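Local coordinates for protein intradiol ring-cleavage dioxygenase (Streptomyces sp. SirexAA-E, PDB 4ILV) that probably cleaves catechol-type aromatic rings between their two hydroxyl-bearing carbons, using a non-haem Fe(III) ion and molecular oxygen, at residues A[36-41]-A[143-148]; A[163-167]-A[178-182]. Numbering follows the deposited sequence.

How the contacts relate
The two contacts lie side by side, their centres about 11 Å apart, and follow one another along the chain: contact 1 closes at 148 before contact 2 opens at 163. Contact 1 lays the loop that precedes strand 64-72 across edge strand 143-148 of the antiparallel sheet; contact 2 sets the loop before strand 168-172 against strand 175-183 of the mixed sheet. They meet at Tyr-148, whose N lies 2.9 Å from Leu-165 O and whose O lies 3.0 Å from Met-167 N, both probable hydrogen bonds. The loop 163-167 thus links the two sheets of this beta-sandwich dioxygenase domain along one margin, while the iron lies nearer to contact 1.

Contact 1: residues A[36-41]-A[143-148]; sequences TPDQME and LTTQLY
The irregular segment 36-41 crosses strand 143-148 almost at a right angle (93°), closest where the CA atoms of Gln-39 and Thr-145 are 4.3 Å apart. Thr-36 points toward the strand, its CB 4.1 Å from Leu-143 CD2, while its OG1 is hydrogen-bonded to Val-183 N. Thr-145 OG1, a short hydroxyl within reach of the crossing backbone, donates to Pro-37 O (2.7 Å). Asp-38 packs through CA, 3.2 Å from Thr-144 O, and CB, 3.5 Å from Leu-143 CD1; its carboxylate leads away. The extended Gln-39 (phi/psi -144/170) donates its N to Thr-144 O (2.7 Å). Strand 143-148 edges the antiparallel sheet whose neighbouring strand, 130-136, carries iron ligands His-130 and His-132, so the loop covers the sheet margin beside the metal site. Gln-39, chi1 m and chi2 t, reaches along the strand until OE1 accepts Tyr-148 OH (2.7 Å). Met-40 O takes a weak bond from Gln-146 NE2 (3.4 Å), whose OE1 binds Arg-127; a water bridges Met-40 O and Thr-145 O. Glu-41 rests CB 4.0 Å from Thr-144 CG2 and sends its carboxylate to Lys-134.

Contact 2: residues A[163-167]-A[178-182]; sequences PALLM and GTFDF
Phe-180 gives the most surface to this contact, with Met-167 next and Thr-179 and Leu-165 well behind. The segment 163-167 starts as a 3-10 turn at Pro-163 and Ala-164, held by Leu-166 N to Pro-163 O (3.2 Å), and then opens to extended geometry at Leu-166 and Met-167 (phi/psi -73/133 and -78/157). It faces the extended segment 178-182, with the CA atoms of Met-167 and Phe-180 5.0 Å apart.

Phe-180 points toward the turn with chi1 t and chi2 86°. Its ring edge meets two carbonyl oxygens near the ring plane: Leu-166 O is 3.5 Å from Phe-180 CD1 and Ala-164 O is 3.9 Å from Phe-180 CE1. An aromatic edge, with its slightly positive hydrogens, suits such a place. Leu-165, chi1 m and chi2 t, adds an apolar touch, its CD2 4.4 Å from Phe-180 CZ; the ring also packs on Leu-147.

Met-167, with chi angles m, t, m, lays its flexible chain beside the strand: CG is 4.0 Å from Phe-180 CB, and the side chain also touches Val-67. Its CA makes a CA-H...O contact of 3.4 Å with Thr-179 O. Gly-178 leaves room for the sulfur, since a CB there would lie only 3.4 Å from Met-167 SD.

The contact lies just past the open end of the hairpin formed by 168-172 and 175-183, where backbone pairing gives way to side-chain packing. Phe-180, reaching from the mixed sheet to Leu-147 of the antiparallel one, gives the sheet-to-sheet packing of a beta-sandwich, as expected for this dioxygenase family.

Contact 1: residues A[36-41]-A[143-148]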
ATOM      1  N   THR A  36      -8.548   1.069  10.072  1.00 44.29           N
ATOM      2  CA  THR A  36      -7.538   0.213   9.453  1.00 41.56           C
ATOM      3  C   THR A  36      -6.539  -0.337  10.472  1.00 42.10           C
ATOM      4  O   THR A  36      -5.853   0.434  11.136  1.00 41.66           O
ATOM      5  CB  THR A  36      -6.782   0.989   8.368  1.00 37.58           C
ATOM      6  OG1 THR A  36      -7.729   1.570   7.459  1.00 37.69           O
ATOM      7  CG2 THR A  36      -5.813   0.064   7.606  1.00 35.40           C
ATOM      8  N   PRO A  37      -6.480  -1.676  10.614  1.00 43.76           N
ATOM      9  CA  PRO A  37      -5.585  -2.312  11.584  1.00 45.12           C
ATOM     10  C   PRO A  37      -4.125  -2.031  11.260  1.00 46.88           C
ATOM     11  O   PRO A  37      -3.771  -1.871  10.090  1.00 38.84           O
ATOM     12  CB  PRO A  37      -5.876  -3.802  11.403  1.00 47.54           C
ATOM     13  CG  PRO A  37      -7.226  -3.862  10.808  1.00 51.04           C
ATOM     14  CD  PRO A  37      -7.348  -2.655   9.940  1.00 45.47           C
ATOM     15  N   ASP A  38      -3.279  -1.986  12.283  1.00 48.12           N
ATOM     16  CA  ASP A  38      -1.853  -1.772  12.058  1.00 48.86           C
ATOM     17  C   ASP A  38      -1.109  -3.103  11.969  1.00 49.27           C
ATOM     18  O   ASP A  38      -1.595  -4.128  12.442  1.00 45.25           O
ATOM     19  CB  ASP A  38      -1.247  -0.905  13.165  1.00 53.41           C
ATOM     20  CG  ASP A  38      -1.397  -1.518  14.537  1.00 65.31           C
ATOM     21  OD1 ASP A  38      -2.518  -1.486  15.091  1.00 68.88           O
ATOM     22  OD2 ASP A  38      -0.390  -2.034  15.060  1.00 72.64           O
ATOM     23  N   GLN A  39       0.066  -3.080  11.349  1.00 44.57           N
ATOM     24  CA  GLN A  39       0.924  -4.259  11.270  1.00 47.21           C
ATOM     25  C   GLN A  39       2.380  -3.830  11.352  1.00 45.25           C
ATOM     26  O   GLN A  39       2.694  -2.640  11.298  1.00 44.41           O
ATOM     27  CB  GLN A  39       0.677  -5.047   9.980  1.00 40.60           C
ATOM     28  CG  GLN A  39      -0.683  -5.707   9.920  1.00 48.27           C
ATOM     29  CD  GLN A  39      -0.716  -6.922   9.027  1.00 49.53           C
ATOM     30  OE1 GLN A  39      -0.034  -6.977   8.003  1.00 53.19           O
ATOM     31  NE2 GLN A  39      -1.511  -7.916   9.414  1.00 49.09           N
ATOM     32  N   MET A  40       3.277  -4.795  11.490  1.00 45.74           N
ATOM     33  CA  MET A  40       4.686  -4.461  11.640  1.00 50.13           C
ATOM     34  C   MET A  40       5.305  -3.810  10.397  1.00 42.22           C
ATOM     35  O   MET A  40       4.833  -3.976   9.263  1.00 38.61           O
ATOM     36  CB  MET A  40       5.485  -5.681  12.114  1.00 60.73           C
ATOM     37  CG  MET A  40       5.355  -6.921  11.252  1.00 63.68           C
ATOM     38  SD  MET A  40       6.336  -8.270  11.944  1.00 89.23           S
ATOM     39  CE  MET A  40       5.666  -8.353  13.604  1.00 59.56           C
ATOM     40  N   GLU A  41       6.352  -3.034  10.640  1.00 44.49           N
ATOM     41  CA  GLU A  41       7.080  -2.326   9.597  1.00 45.16           C
ATOM     42  C   GLU A  41       7.894  -3.272   8.710  1.00 45.38           C
ATOM     43  O   GLU A  41       7.886  -3.147   7.490  1.00 47.17           O
ATOM     44  CB  GLU A  41       8.006  -1.309  10.263  1.00 50.12           C
ATOM     45  CG  GLU A  41       8.890  -0.498   9.339  1.00 47.75           C
ATOM     46  CD  GLU A  41       9.708   0.532  10.104  1.00 51.52           C
ATOM     47  OE1 GLU A  41       9.157   1.590  10.474  1.00 50.13           O
ATOM     48  OE2 GLU A  41      10.895   0.260  10.376  1.00 57.35           O
ATOM     49  N   LEU A 143       0.376   5.505  11.360  1.00 38.47           N
ATOM     50  CA  LEU A 143      -0.115   4.133  11.289  1.00 35.97           C
ATOM     51  C   LEU A 143       0.760   3.313  10.332  1.00 33.12           C
ATOM     52  O   LEU A 143       0.887   3.667   9.160  1.00 30.89           O
ATOM     53  CB  LEU A 143      -1.557   4.101  10.791  1.00 35.82           C
ATOM     54  CG  LEU A 143      -2.086   2.682  10.544  1.00 40.29           C
ATOM     55  CD1 LEU A 143      -2.497   2.062  11.873  1.00 42.67           C
ATOM     56  CD2 LEU A 143      -3.239   2.650   9.540  1.00 40.02           C
ATOM     57  N   THR A 144       1.355   2.225  10.824  1.00 29.37           N
ATOM     58  CA  THR A 144       2.114   1.308   9.970  1.00 33.28           C
ATOM     59  C   THR A 144       1.291   0.064   9.693  1.00 32.48           C
ATOM     60  O   THR A 144       0.777  -0.570  10.623  1.00 32.05           O
ATOM     61  CB  THR A 144       3.428   0.875  10.638  1.00 32.83           C
ATOM     62  OG1 THR A 144       4.246   2.028  10.860  1.00 30.09           O
ATOM     63  CG2 THR A 144       4.189  -0.140   9.758  1.00 25.31           C
ATOM     64  N   THR A 145       1.163  -0.298   8.422  1.00 30.41           N
ATOM     65  CA  THR A 145       0.314  -1.433   8.081  1.00 30.27           C
ATOM     66  C   THR A 145       0.674  -2.047   6.737  1.00 26.30           C
ATOM     67  O   THR A 145       1.659  -1.661   6.112  1.00 27.64           O
ATOM     68  CB  THR A 145      -1.198  -1.034   8.151  1.00 32.34           C
ATOM     69  OG1 THR A 145      -2.020  -2.194   8.042  1.00 28.58           O
ATOM     70  CG2 THR A 145      -1.572  -0.044   7.059  1.00 30.42           C
ATOM     71  N   GLN A 146      -0.116  -3.019   6.299  1.00 26.48           N
ATOM     72  CA  GLN A 146       0.123  -3.672   5.018  1.00 28.31           C
ATOM     73  C   GLN A 146      -1.175  -3.910   4.251  1.00 26.85           C
ATOM     74  O   GLN A 146      -2.254  -3.971   4.847  1.00 28.70           O
ATOM     75  CB  GLN A 146       0.807  -5.021   5.245  1.00 30.37           C
ATOM     76  CG  GLN A 146       2.102  -4.921   6.004  1.00 38.92           C
ATOM     77  CD  GLN A 146       2.754  -6.269   6.219  1.00 41.24           C
ATOM     78  OE1 GLN A 146       2.562  -7.201   5.430  1.00 32.77           O
ATOM     79  NE2 GLN A 146       3.537  -6.381   7.287  1.00 40.95           N
ATOM     80  N   LEU A 147      -1.067  -4.063   2.935  1.00 23.77           N
ATOM     81  CA  LEU A 147      -2.222  -4.431   2.122  1.00 19.85           C
ATOM     82  C   LEU A 147      -2.033  -5.807   1.499  1.00 24.91           C
ATOM     83  O   LEU A 147      -0.944  -6.128   1.016  1.00 27.47           O
ATOM     84  CB  LEU A 147      -2.451  -3.396   1.023  1.00 23.85           C
ATOM     85  CG  LEU A 147      -2.528  -1.941   1.497  1.00 26.81           C
ATOM     86  CD1 LEU A 147      -2.744  -1.013   0.310  1.00 28.89           C
ATOM     87  CD2 LEU A 147      -3.618  -1.736   2.561  1.00 29.32           C
ATOM     88  N   TYR A 148      -3.097  -6.609   1.492  1.00 23.71           N
ATOM     89  CA  TYR A 148      -3.029  -7.976   0.966  1.00 29.05           C
ATOM     90  C   TYR A 148      -3.887  -8.149  -0.276  1.00 28.60           C
ATOM     91  O   TYR A 148      -4.713  -7.292  -0.595  1.00 28.06           O
ATOM     92  CB  TYR A 148      -3.433  -9.002   2.030  1.00 28.90           C
ATOM     93  CG  TYR A 148      -2.491  -9.027   3.211  1.00 30.41           C
ATOM     94  CD1 TYR A 148      -1.256  -9.648   3.118  1.00 30.65           C
ATOM     95  CD2 TYR A 148      -2.832  -8.423   4.415  1.00 27.59           C
ATOM     96  CE1 TYR A 148      -0.384  -9.678   4.187  1.00 26.01           C
ATOM     97  CE2 TYR A 148      -1.962  -8.444   5.494  1.00 31.88           C
ATOM     98  CZ  TYR A 148      -0.732  -9.073   5.364  1.00 33.67           C
ATOM     99  OH  TYR A 148       0.152  -9.113   6.416  1.00 33.10           O
TER
HETATM  100  O   HOH W   1       4.245  -2.455   7.090  1.00 31.07           O

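Contact 2: residues A[163-167]-A[178-182]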
ATOM      1  N   PRO A 163      -7.583 -10.573   6.892  1.00 38.07           N
ATOM      2  CA  PRO A 163      -8.619 -10.302   5.888  1.00 38.14           C
ATOM      3  C   PRO A 163      -9.132  -8.860   5.926  1.00 36.78           C
ATOM      4  O   PRO A 163      -9.638  -8.384   4.914  1.00 39.59           O
ATOM      5  CB  PRO A 163      -9.739 -11.275   6.266  1.00 44.86           C
ATOM      6  CG  PRO A 163      -9.446 -11.678   7.667  1.00 47.62           C
ATOM      7  CD  PRO A 163      -7.962 -11.688   7.769  1.00 41.30           C
ATOM      8  N   ALA A 164      -9.006  -8.172   7.061  1.00 31.41           N
ATOM      9  CA  ALA A 164      -9.416  -6.765   7.127  1.00 31.04           C
ATOM     10  C   ALA A 164      -8.494  -5.872   6.285  1.00 32.05           C
ATOM     11  O   ALA A 164      -8.845  -4.746   5.949  1.00 36.29           O
ATOM     12  CB  ALA A 164      -9.453  -6.274   8.571  1.00 29.44           C
ATOM     13  N   LEU A 165      -7.321  -6.378   5.926  1.00 34.39           N
ATOM     14  CA  LEU A 165      -6.379  -5.590   5.141  1.00 31.02           C
ATOM     15  C   LEU A 165      -6.343  -6.035   3.676  1.00 33.47           C
ATOM     16  O   LEU A 165      -5.425  -5.662   2.923  1.00 26.44           O
ATOM     17  CB  LEU A 165      -4.989  -5.662   5.770  1.00 31.75           C
ATOM     18  CG  LEU A 165      -4.915  -5.047   7.172  1.00 33.45           C
ATOM     19  CD1 LEU A 165      -3.651  -5.474   7.889  1.00 36.13           C
ATOM     20  CD2 LEU A 165      -4.994  -3.535   7.112  1.00 29.31           C
ATOM     21  N   LEU A 166      -7.348  -6.812   3.265  1.00 29.00           N
ATOM     22  CA  LEU A 166      -7.480  -7.213   1.858  1.00 31.01           C
ATOM     23  C   LEU A 166      -7.931  -6.048   0.992  1.00 27.20           C
ATOM     24  O   LEU A 166      -8.846  -5.311   1.352  1.00 24.28           O
ATOM     25  CB  LEU A 166      -8.481  -8.356   1.709  1.00 32.44           C
ATOM     26  CG  LEU A 166      -7.992  -9.798   1.894  1.00 37.36           C
ATOM     27  CD1 LEU A 166      -9.187 -10.756   1.975  1.00 34.89           C
ATOM     28  CD2 LEU A 166      -7.043 -10.225   0.779  1.00 28.68           C
ATOM     29  N   MET A 167      -7.260  -5.859  -0.127  1.00 24.53           N
ATOM     30  CA  MET A 167      -7.747  -5.008  -1.209  1.00 26.53           C
ATOM     31  C   MET A 167      -8.798  -5.780  -1.989  1.00 27.80           C
ATOM     32  O   MET A 167      -8.802  -7.010  -1.971  1.00 28.86           O
ATOM     33  CB  MET A 167      -6.603  -4.692  -2.182  1.00 26.97           C
ATOM     34  CG  MET A 167      -5.472  -3.868  -1.583  1.00 29.42           C
ATOM     35  SD  MET A 167      -4.168  -3.538  -2.784  1.00 28.76           S
ATOM     36  CE  MET A 167      -3.365  -5.138  -2.844  1.00 24.48           C
ATOM     37  N   GLY A 178      -6.431  -2.381  -8.037  1.00 25.88           N
ATOM     38  CA  GLY A 178      -6.704  -2.567  -6.623  1.00 25.86           C
ATOM     39  C   GLY A 178      -7.517  -1.429  -6.021  1.00 27.80           C
ATOM     40  O   GLY A 178      -7.336  -0.261  -6.385  1.00 29.14           O
ATOM     41  N   THR A 179      -8.398  -1.786  -5.085  1.00 27.32           N
ATOM     42  CA  THR A 179      -9.276  -0.853  -4.382  1.00 28.13           C
ATOM     43  C   THR A 179      -9.170  -1.085  -2.874  1.00 29.43           C
ATOM     44  O   THR A 179      -9.363  -2.212  -2.390  1.00 26.88           O
ATOM     45  CB  THR A 179     -10.750  -1.078  -4.785  1.00 29.73           C
ATOM     46  OG1 THR A 179     -10.971  -0.606  -6.119  1.00 37.26           O
ATOM     47  CG2 THR A 179     -11.676  -0.353  -3.848  1.00 29.97           C
ATOM     48  N   PHE A 180      -8.862  -0.022  -2.138  1.00 27.31           N
ATOM     49  CA  PHE A 180      -8.747  -0.096  -0.687  1.00 33.23           C
ATOM     50  C   PHE A 180      -8.967   1.272  -0.068  1.00 34.12           C
ATOM     51  O   PHE A 180      -8.398   2.258  -0.527  1.00 29.71           O
ATOM     52  CB  PHE A 180      -7.376  -0.646  -0.252  1.00 26.74           C
ATOM     53  CG  PHE A 180      -7.267  -0.880   1.242  1.00 31.49           C
ATOM     54  CD1 PHE A 180      -7.699  -2.076   1.806  1.00 28.52           C
ATOM     55  CD2 PHE A 180      -6.747   0.104   2.080  1.00 26.91           C
ATOM     56  CE1 PHE A 180      -7.611  -2.286   3.180  1.00 36.52           C
ATOM     57  CE2 PHE A 180      -6.645  -0.100   3.456  1.00 29.83           C
ATOM     58  CZ  PHE A 180      -7.083  -1.290   4.007  1.00 35.10           C
ATOM     59  N   ASP A 181      -9.803   1.330   0.966  1.00 25.55           N
ATOM     60  CA  ASP A 181     -10.006   2.558   1.716  1.00 25.87           C
ATOM     61  C   ASP A 181      -9.406   2.468   3.118  1.00 26.00           C
ATOM     62  O   ASP A 181      -9.600   1.473   3.822  1.00 29.85           O
ATOM     63  CB  ASP A 181     -11.513   2.881   1.820  1.00 26.42           C
ATOM     64  CG  ASP A 181     -12.115   3.323   0.487  1.00 30.58           C
ATOM     65  OD1 ASP A 181     -11.353   3.706  -0.437  1.00 26.17           O
ATOM     66  OD2 ASP A 181     -13.359   3.287   0.353  1.00 28.28           O
ATOM     67  N   PHE A 182      -8.712   3.523   3.538  1.00 27.80           N
ATOM     68  CA  PHE A 182      -8.191   3.593   4.899  1.00 29.50           C
ATOM     69  C   PHE A 182      -9.210   4.303   5.786  1.00 34.93           C
ATOM     70  O   PHE A 182      -9.894   5.230   5.342  1.00 27.25           O
ATOM     71  CB  PHE A 182      -6.883   4.383   4.964  1.00 27.83           C
ATOM     72  CG  PHE A 182      -5.746   3.768   4.181  1.00 28.14           C
ATOM     73  CD1 PHE A 182      -5.658   3.933   2.808  1.00 27.34           C
ATOM     74  CD2 PHE A 182      -4.748   3.058   4.831  1.00 29.80           C
ATOM     75  CE1 PHE A 182      -4.594   3.381   2.093  1.00 27.91           C
ATOM     76  CE2 PHE A 182      -3.680   2.503   4.117  1.00 30.69           C
ATOM     77  CZ  PHE A 182      -3.610   2.662   2.752  1.00 29.60           C
TER